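Local coordinates for cell division protein FtsZ 1 (Methanocaldococcus jannaschii, PDB 2VAP) that binds GTP and probably hydrolyses it, polymerising into the contractile ring thought to form at the future cell division site, at residues E224-V234 and I317-E325; I190-I198 and N271-I279. All coordinates share one frame; numbering follows the deposited sequence.

How the contacts relate
Along the chain the segments alternate: 190-198, 224-234, 271-279, then 317-325, so the two contacts interlock in sequence while their centres lie 24 Å apart and their nearest atoms about 9 Å. Contact 2 joins the end of strand 186-191, an outermost strand of the parallel GTPase sheet, to the loop that follows helix 261-270 in the C-terminal domain. Contact 1 sits at the far end of helix 204-227, where the chain leaving that helix pairs with an outermost strand, 316-323, of the mixed sheet. Helix 204-227, the long central helix of the tubulin/FtsZ fold, follows helix 195-198, so contact 2 joins the GTPase domain to the C-terminal domain, while contact 1 fixes the far end of the connecting helix to the C-terminal sheet.

Contact 1: residues E224-V234 and I317-E325; sequences ELITKDGLINV and IIWGATIDE
With chi1 near -170° and the chain straight beyond CG, Lys228 reaches across to hydrogen-bond Ile323 O, 3.2 Å from NZ. A chi1 of 70° swings the Trp319 indole back beside Ile232, although its CB points away from 224-234. There Ile232 CG2 makes a CH-pi contact over the six-membered ring, 4.1 Å from its centroid, and CG1 packs against Trp319 CH2; Leu297 of helix 297-310 touches both residues. Between these ends the backbones meet in a single antiparallel hydrogen-bonded bridge, Ile232 N to Ala321 O and Ala321 N to Ile232 O, each 3.2 Å. Leu231 N adds a weak bond to the same Ala321 O, and Leu231 and Ile232 both face Ala321: a classic beta bulge in the chain that pairs with strand 316-323, at an edge of the C-terminal sheet. Val234 CG1 presses tightly on Ile318 CG2 at 3.5 Å. One water joins Lys228 NZ to Thr322 OG1, which also bonds His288 NE2; a second joins Lys228 NZ to Glu325 N, and a third links Asp229 O to Ile323 N. The ammonium thus spends its bonds on a carbonyl and two waters, with Asp324 OD1 4.7 Å from Lys228 NZ, perhaps near enough to favour the charge.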
loop_
_atom_site.group_PDB
_atom_site.type_symbol
_atom_site.label_atom_id
_atom_site.label_comp_id
_atom_site.label_asym_id
_atom_site.label_seq_id
_atom_site.Cartn_x
_atom_site.Cartn_y
_atom_site.Cartn_z
ATOM N N GLU A 224 4.671 7.876 -3.102
ATOM C CA GLU A 224 5.027 9.284 -3.290
ATOM C C GLU A 224 5.812 9.885 -2.120
ATOM O O GLU A 224 6.436 10.942 -2.259
ATOM C CB GLU A 224 3.792 10.116 -3.655
ATOM C CG GLU A 224 3.223 9.747 -5.031
ATOM C CD GLU A 224 2.124 10.674 -5.520
ATOM O OE1 GLU A 224 1.509 11.389 -4.700
ATOM O OE2 GLU A 224 1.866 10.675 -6.743
ATOM N N LEU A 225 5.798 9.196 -0.980
ATOM C CA LEU A 225 6.703 9.514 0.123
ATOM C C LEU A 225 8.153 9.466 -0.373
ATOM O O LEU A 225 8.990 10.268 0.047
ATOM C CB LEU A 225 6.493 8.535 1.285
ATOM C CG LEU A 225 7.305 8.705 2.571
ATOM C CD1 LEU A 225 6.902 9.966 3.323
ATOM C CD2 LEU A 225 7.136 7.485 3.458
ATOM N N ILE A 226 8.424 8.532 -1.285
ATOM C CA ILE A 226 9.743 8.365 -1.892
ATOM C C ILE A 226 9.905 9.200 -3.169
ATOM O O ILE A 226 10.922 9.875 -3.347
ATOM C CB ILE A 226 10.027 6.870 -2.221
ATOM C CG1 ILE A 226 9.778 5.988 -0.991
ATOM C CG2 ILE A 226 11.452 6.686 -2.752
ATOM C CD1 ILE A 226 9.594 4.512 -1.300
ATOM N N THR A 227 8.896 9.165 -4.040
ATOM C CA THR A 227 9.044 9.647 -5.422
ATOM C C THR A 227 8.682 11.112 -5.673
ATOM O O THR A 227 9.245 11.741 -6.571
ATOM C CB THR A 227 8.222 8.791 -6.415
ATOM O OG1 THR A 227 6.825 8.924 -6.125
ATOM C CG2 THR A 227 8.624 7.325 -6.339
ATOM N N LYS A 228 7.736 11.641 -4.902
ATOM C CA LYS A 228 7.199 12.977 -5.159
ATOM C C LYS A 228 8.099 14.080 -4.610
ATOM O O LYS A 228 8.759 13.905 -3.583
ATOM C CB LYS A 228 5.782 13.101 -4.583
ATOM C CG LYS A 228 5.022 14.355 -5.000
ATOM C CD LYS A 228 3.583 14.312 -4.518
ATOM C CE LYS A 228 2.835 15.580 -4.898
ATOM N NZ LYS A 228 1.383 15.481 -4.583
ATOM N N ASP A 229 8.125 15.210 -5.314
ATOM C CA ASP A 229 8.791 16.412 -4.828
ATOM C C ASP A 229 8.134 16.834 -3.518
ATOM O O ASP A 229 6.908 16.875 -3.419
ATOM C CB ASP A 229 8.669 17.538 -5.853
ATOM C CG ASP A 229 9.451 18.771 -5.457
ATOM O OD1 ASP A 229 8.835 19.729 -4.941
ATOM O OD2 ASP A 229 10.682 18.779 -5.650
ATOM N N GLY A 230 8.949 17.128 -2.512
ATOM C CA GLY A 230 8.413 17.483 -1.204
ATOM C C GLY A 230 9.184 18.551 -0.463
ATOM O O GLY A 230 10.284 18.943 -0.871
ATOM N N LEU A 231 8.586 19.031 0.626
ATOM C CA LEU A 231 9.273 19.885 1.587
ATOM C C LEU A 231 10.413 19.076 2.189
ATOM O O LEU A 231 11.536 19.565 2.322
ATOM C CB LEU A 231 8.319 20.337 2.699
ATOM C CG LEU A 231 7.229 21.374 2.416
ATOM C CD1 LEU A 231 6.010 20.740 1.765
ATOM C CD2 LEU A 231 6.832 22.057 3.714
ATOM N N ILE A 232 10.093 17.834 2.550
ATOM C CA ILE A 232 11.057 16.865 3.057
ATOM C C ILE A 232 10.933 15.583 2.240
ATOM O O ILE A 232 9.924 14.875 2.324
ATOM C CB ILE A 232 10.823 16.555 4.562
ATOM C CG1 ILE A 232 10.945 17.828 5.414
ATOM C CG2 ILE A 232 11.762 15.442 5.057
ATOM C CD1 ILE A 232 12.314 18.496 5.388
ATOM N N ASN A 233 11.955 15.302 1.437
ATOM C CA ASN A 233 12.001 14.074 0.651
ATOM C C ASN A 233 12.671 12.952 1.434
ATOM O O ASN A 233 13.485 13.206 2.324
ATOM C CB ASN A 233 12.725 14.303 -0.679
ATOM C CG ASN A 233 12.645 13.099 -1.612
ATOM O OD1 ASN A 233 13.655 12.664 -2.162
ATOM N ND2 ASN A 233 11.440 12.559 -1.795
ATOM N N VAL A 234 12.319 11.714 1.097
ATOM C CA VAL A 234 12.842 10.544 1.790
ATOM C C VAL A 234 13.782 9.741 0.893
ATOM O O VAL A 234 13.482 9.484 -0.276
ATOM C CB VAL A 234 11.706 9.635 2.321
ATOM C CG1 VAL A 234 12.272 8.540 3.202
ATOM C CG2 VAL A 234 10.683 10.451 3.102
ATOM N N ILE A 317 11.437 5.677 13.141
ATOM C CA ILE A 317 10.430 6.477 12.448
ATOM C C ILE A 317 11.036 7.242 11.272
ATOM O O ILE A 317 12.010 7.981 11.434
ATOM C CB ILE A 317 9.712 7.445 13.426
ATOM C CG1 ILE A 317 8.966 6.651 14.506
ATOM C CG2 ILE A 317 8.749 8.364 12.677
ATOM C CD1 ILE A 317 8.643 7.442 15.756
ATOM N N ILE A 318 10.450 7.046 10.093
ATOM C CA ILE A 318 10.852 7.756 8.881
ATOM C C ILE A 318 9.678 8.602 8.390
ATOM O O ILE A 318 8.542 8.130 8.350
ATOM C CB ILE A 318 11.335 6.770 7.779
ATOM C CG1 ILE A 318 12.631 6.057 8.206
ATOM C CG2 ILE A 318 11.513 7.474 6.435
ATOM C CD1 ILE A 318 13.821 6.967 8.517
ATOM N N TRP A 319 9.956 9.851 8.021
ATOM C CA TRP A 319 8.897 10.803 7.691
ATOM C C TRP A 319 9.205 11.676 6.477
ATOM O O TRP A 319 10.366 11.922 6.145
ATOM C CB TRP A 319 8.593 11.689 8.902
ATOM C CG TRP A 319 9.688 12.664 9.221
ATOM C CD1 TRP A 319 10.869 12.395 9.851
ATOM C CD2 TRP A 319 9.701 14.065 8.925
ATOM N NE1 TRP A 319 11.619 13.540 9.963
ATOM C CE2 TRP A 319 10.925 14.581 9.406
ATOM C CE3 TRP A 319 8.797 14.937 8.303
ATOM C CZ2 TRP A 319 11.271 15.929 9.281
ATOM C CZ3 TRP A 319 9.140 16.279 8.182
ATOM C CH2 TRP A 319 10.367 16.761 8.672
ATOM N N GLY A 320 8.145 12.142 5.826
ATOM C CA GLY A 320 8.251 13.087 4.722
ATOM C C GLY A 320 7.070 14.037 4.705
ATOM O O GLY A 320 6.069 13.810 5.391
ATOM N N ALA A 321 7.191 15.106 3.925
ATOM C CA ALA A 321 6.123 16.093 3.791
ATOM C C ALA A 321 6.045 16.598 2.356
ATOM O O ALA A 321 7.055 17.008 1.781
ATOM C CB ALA A 321 6.335 17.250 4.759
ATOM N N THR A 322 4.845 16.548 1.780
ATOM C CA THR A 322 4.622 16.982 0.398
ATOM C C THR A 322 3.394 17.878 0.280
ATOM O O THR A 322 2.502 17.846 1.134
ATOM C CB THR A 322 4.440 15.785 -0.571
ATOM O OG1 THR A 322 3.263 15.045 -0.212
ATOM C CG2 THR A 322 5.657 14.864 -0.555
ATOM N N ILE A 323 3.357 18.670 -0.787
ATOM C CA ILE A 323 2.199 19.499 -1.101
ATOM C C ILE A 323 1.262 18.754 -2.051
ATOM O O ILE A 323 1.683 18.264 -3.101
ATOM C CB ILE A 323 2.618 20.859 -1.720
ATOM C CG1 ILE A 323 3.458 21.662 -0.726
ATOM C CG2 ILE A 323 1.387 21.667 -2.148
ATOM C CD1 ILE A 323 4.365 22.693 -1.366
ATOM N N ASP A 324 -0.005 18.659 -1.658
ATOM C CA ASP A 324 -1.054 18.139 -2.525
ATOM C C ASP A 324 -1.905 19.316 -2.991
ATOM O O ASP A 324 -2.567 19.975 -2.184
ATOM C CB ASP A 324 -1.906 17.102 -1.780
ATOM C CG ASP A 324 -2.867 16.346 -2.695
ATOM O OD1 ASP A 324 -3.046 16.737 -3.869
ATOM O OD2 ASP A 324 -3.454 15.347 -2.228
ATOM N N GLU A 325 -1.870 19.574 -4.298
ATOM C CA GLU A 325 -2.558 20.721 -4.905
ATOM C C GLU A 325 -4.083 20.654 -4.788
ATOM O O GLU A 325 -4.757 21.687 -4.828
ATOM C CB GLU A 325 -2.134 20.900 -6.370
ATOM C CG GLU A 325 -2.378 19.688 -7.272
ATOM C CD GLU A 325 -1.946 19.917 -8.712
ATOM O OE1 GLU A 325 -2.575 19.330 -9.618
ATOM O OE2 GLU A 325 -0.982 20.679 -8.943
HETATM O O HOH W 1 1.021 14.740 -1.916
HETATM O O HOH W 2 0.046 17.605 -6.048
HETATM O O HOH W 3 5.499 18.955 -2.576
#

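Contact 2: residues I190-I198 and N271-I279; sequences IPNEKLFEI and NSPLLDVDI
The Glu197 carboxylate rests its OE1 on Pro273 CB at 3.4 Å, while Lys194 NZ meets the other oxygen from above the plane, 49° out of it, in a 2.7 Å salt bridge from NZ to Glu197 OE2. Across the contact, the Asp276 carboxylate has Lys194 CD 3.8 Å from its OD1. Lys194 bends at chi2 and chi3 (-56° and -79°), which folds the chain around Pro273 O, with CE 3.3 Å from that oxygen, and leaves NZ near both acids. Its link to Asp276 is long, 3.9 Å from NZ to Asp276 OD2, and that oxygen has a second salt-bridge partner in Arg353. Cutting the Lys194 side chain back to an alanine would probably leave Glu197 without its counter-charge here, remove the long bridge to Asp276 and open a gap beside Pro273 O. The partner loop is a type I turn from Ser272 to Leu275, within which Ser272 OG accepts from Leu274 N as an ST turn; it lies against the end of the last strand of the Rossmann-like GTPase sheet. Leu274 CD2 touches both Leu195 CD2, 3.8 Å away, and Ile190 CG2, with Val214 of the central helix touching both leucines. The Ile198 side chain crosses the Pro273 ring at about a right angle, CG1 meeting Pro273 CG, and the Leu195 side chain is about 7 Å from the bound GDP.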
loop_
_atom_site.group_PDB
_atom_site.type_symbol
_atom_site.label_atom_id
_atom_site.label_comp_id
_atom_site.label_asym_id
_atom_site.label_seq_id
_atom_site.Cartn_x
_atom_site.Cartn_y
_atom_site.Cartn_z
ATOM N N ILE A 190 -5.193 -3.826 5.485
ATOM C CA ILE A 190 -6.298 -2.911 5.756
ATOM C C ILE A 190 -7.589 -3.714 5.933
ATOM O O ILE A 190 -8.100 -4.285 4.971
ATOM C CB ILE A 190 -6.476 -1.872 4.615
ATOM C CG1 ILE A 190 -5.177 -1.089 4.387
ATOM C CG2 ILE A 190 -7.641 -0.923 4.919
ATOM C CD1 ILE A 190 -5.084 -0.422 3.020
ATOM N N PRO A 191 -8.116 -3.770 7.170
ATOM C CA PRO A 191 -9.371 -4.490 7.370
ATOM C C PRO A 191 -10.570 -3.634 6.963
ATOM O O PRO A 191 -10.897 -2.659 7.647
ATOM C CB PRO A 191 -9.374 -4.789 8.874
ATOM C CG PRO A 191 -8.463 -3.773 9.490
ATOM C CD PRO A 191 -7.597 -3.179 8.418
ATOM N N ASN A 192 -11.205 -3.993 5.845
ATOM C CA ASN A 192 -12.364 -3.252 5.334
ATOM C C ASN A 192 -13.493 -3.101 6.353
ATOM O O ASN A 192 -14.196 -2.094 6.351
ATOM C CB ASN A 192 -12.911 -3.882 4.045
ATOM C CG ASN A 192 -12.099 -3.514 2.807
ATOM O OD1 ASN A 192 -12.261 -4.126 1.749
ATOM N ND2 ASN A 192 -11.233 -2.514 2.927
ATOM N N GLU A 193 -13.654 -4.096 7.222
ATOM C CA GLU A 193 -14.698 -4.060 8.251
ATOM C C GLU A 193 -14.614 -2.803 9.124
ATOM O O GLU A 193 -15.641 -2.251 9.524
ATOM C CB GLU A 193 -14.663 -5.331 9.110
ATOM C CG GLU A 193 -15.791 -5.448 10.147
ATOM C CD GLU A 193 -17.190 -5.547 9.538
ATOM O OE1 GLU A 193 -17.318 -5.746 8.309
ATOM O OE2 GLU A 193 -18.173 -5.435 10.302
ATOM N N LYS A 194 -13.393 -2.346 9.392
ATOM C CA LYS A 194 -13.177 -1.154 10.219
ATOM C C LYS A 194 -13.601 0.151 9.533
ATOM O O LYS A 194 -13.754 1.179 10.196
ATOM C CB LYS A 194 -11.722 -1.069 10.700
ATOM C CG LYS A 194 -11.248 -2.264 11.537
ATOM C CD LYS A 194 -12.116 -2.525 12.773
ATOM C CE LYS A 194 -11.788 -1.579 13.915
ATOM N NZ LYS A 194 -12.411 -2.016 15.196
ATOM N N LEU A 195 -13.800 0.103 8.215
ATOM C CA LEU A 195 -14.325 1.254 7.475
ATOM C C LEU A 195 -15.745 1.597 7.923
ATOM O O LEU A 195 -16.172 2.748 7.826
ATOM C CB LEU A 195 -14.300 1.001 5.964
ATOM C CG LEU A 195 -12.939 0.801 5.293
ATOM C CD1 LEU A 195 -13.128 0.289 3.878
ATOM C CD2 LEU A 195 -12.125 2.086 5.298
ATOM N N PHE A 196 -16.460 0.591 8.424
ATOM C CA PHE A 196 -17.816 0.783 8.938
ATOM C C PHE A 196 -17.854 1.522 10.281
ATOM O O PHE A 196 -18.930 1.871 10.769
ATOM C CB PHE A 196 -18.559 -0.553 9.028
ATOM C CG PHE A 196 -19.135 -1.027 7.715
ATOM C CD1 PHE A 196 -19.761 -0.136 6.844
ATOM C CD2 PHE A 196 -19.077 -2.373 7.365
ATOM C CE1 PHE A 196 -20.301 -0.574 5.636
ATOM C CE2 PHE A 196 -19.619 -2.821 6.161
ATOM C CZ PHE A 196 -20.229 -1.918 5.295
ATOM N N GLU A 197 -16.685 1.752 10.875
ATOM C CA GLU A 197 -16.580 2.629 12.040
ATOM C C GLU A 197 -16.433 4.082 11.592
ATOM O O GLU A 197 -16.810 5.006 12.316
ATOM C CB GLU A 197 -15.416 2.218 12.948
ATOM C CG GLU A 197 -15.674 0.942 13.745
ATOM C CD GLU A 197 -14.616 0.662 14.803
ATOM O OE1 GLU A 197 -13.771 1.542 15.075
ATOM O OE2 GLU A 197 -14.637 -0.449 15.373
ATOM N N ILE A 198 -15.890 4.270 10.391
ATOM C CA ILE A 198 -15.749 5.596 9.789
ATOM C C ILE A 198 -17.055 6.011 9.107
ATOM O O ILE A 198 -17.526 7.137 9.289
ATOM C CB ILE A 198 -14.565 5.656 8.783
ATOM C CG1 ILE A 198 -13.264 5.200 9.455
ATOM C CG2 ILE A 198 -14.410 7.069 8.211
ATOM C CD1 ILE A 198 -12.128 4.886 8.490
ATOM N N ASN A 271 -5.758 7.601 16.140
ATOM C CA ASN A 271 -6.994 7.004 16.645
ATOM C C ASN A 271 -7.843 6.351 15.549
ATOM O O ASN A 271 -9.004 6.002 15.782
ATOM C CB ASN A 271 -7.817 8.052 17.404
ATOM C CG ASN A 271 -7.169 8.474 18.712
ATOM O OD1 ASN A 271 -6.815 9.639 18.894
ATOM N ND2 ASN A 271 -7.012 7.526 19.632
ATOM N N SER A 272 -7.259 6.184 14.363
ATOM C CA SER A 272 -7.969 5.603 13.220
ATOM C C SER A 272 -8.412 4.164 13.487
ATOM O O SER A 272 -7.635 3.367 14.018
ATOM C CB SER A 272 -7.105 5.658 11.958
ATOM O OG SER A 272 -7.757 5.035 10.863
ATOM N N PRO A 273 -9.669 3.832 13.124
ATOM C CA PRO A 273 -10.173 2.459 13.228
ATOM C C PRO A 273 -9.346 1.463 12.413
ATOM O O PRO A 273 -9.309 0.278 12.748
ATOM C CB PRO A 273 -11.591 2.562 12.655
ATOM C CG PRO A 273 -11.969 3.986 12.840
ATOM C CD PRO A 273 -10.703 4.751 12.614
ATOM N N LEU A 274 -8.685 1.948 11.362
ATOM C CA LEU A 274 -7.853 1.102 10.503
ATOM C C LEU A 274 -6.590 0.591 11.203
ATOM O O LEU A 274 -6.025 -0.429 10.800
ATOM C CB LEU A 274 -7.498 1.832 9.201
ATOM C CG LEU A 274 -8.665 2.237 8.291
ATOM C CD1 LEU A 274 -8.173 3.118 7.152
ATOM C CD2 LEU A 274 -9.413 1.020 7.750
ATOM N N LEU A 275 -6.150 1.300 12.243
ATOM C CA LEU A 275 -5.078 0.809 13.106
ATOM C C LEU A 275 -5.653 -0.188 14.112
ATOM O O LEU A 275 -5.739 0.093 15.312
ATOM C CB LEU A 275 -4.366 1.964 13.824
ATOM C CG LEU A 275 -3.323 2.787 13.061
ATOM C CD1 LEU A 275 -2.853 3.958 13.910
ATOM C CD2 LEU A 275 -2.134 1.930 12.623
ATOM N N ASP A 276 -6.043 -1.354 13.601
ATOM C CA ASP A 276 -6.723 -2.381 14.387
ATOM C C ASP A 276 -5.717 -3.238 15.163
ATOM O O ASP A 276 -5.647 -4.459 14.987
ATOM C CB ASP A 276 -7.602 -3.244 13.469
ATOM C CG ASP A 276 -8.652 -4.045 14.230
ATOM O OD1 ASP A 276 -9.253 -4.952 13.618
ATOM O OD2 ASP A 276 -8.883 -3.772 15.428
ATOM N N VAL A 277 -4.946 -2.575 16.024
ATOM C CA VAL A 277 -3.887 -3.206 16.812
ATOM C C VAL A 277 -3.477 -2.282 17.964
ATOM O O VAL A 277 -3.679 -1.068 17.897
ATOM C CB VAL A 277 -2.643 -3.561 15.927
ATOM C CG1 VAL A 277 -1.949 -2.301 15.401
ATOM C CG2 VAL A 277 -1.659 -4.457 16.678
ATOM N N ASP A 278 -2.918 -2.869 19.023
ATOM C CA ASP A 278 -2.258 -2.102 20.071
ATOM C C ASP A 278 -0.957 -1.545 19.489
ATOM O O ASP A 278 -0.015 -2.293 19.215
ATOM C CB ASP A 278 -1.980 -2.988 21.293
ATOM C CG ASP A 278 -1.453 -2.204 22.491
ATOM O OD1 ASP A 278 -1.472 -0.953 22.468
ATOM O OD2 ASP A 278 -1.018 -2.849 23.468
ATOM N N ILE A 279 -0.925 -0.228 19.292
ATOM C CA ILE A 279 0.204 0.435 18.628
ATOM C C ILE A 279 1.476 0.509 19.482
ATOM O O ILE A 279 2.513 0.990 19.020
ATOM C CB ILE A 279 -0.179 1.843 18.083
ATOM C CG1 ILE A 279 -0.762 2.726 19.195
ATOM C CG2 ILE A 279 -1.140 1.712 16.899
ATOM C CD1 ILE A 279 -0.947 4.182 18.804
#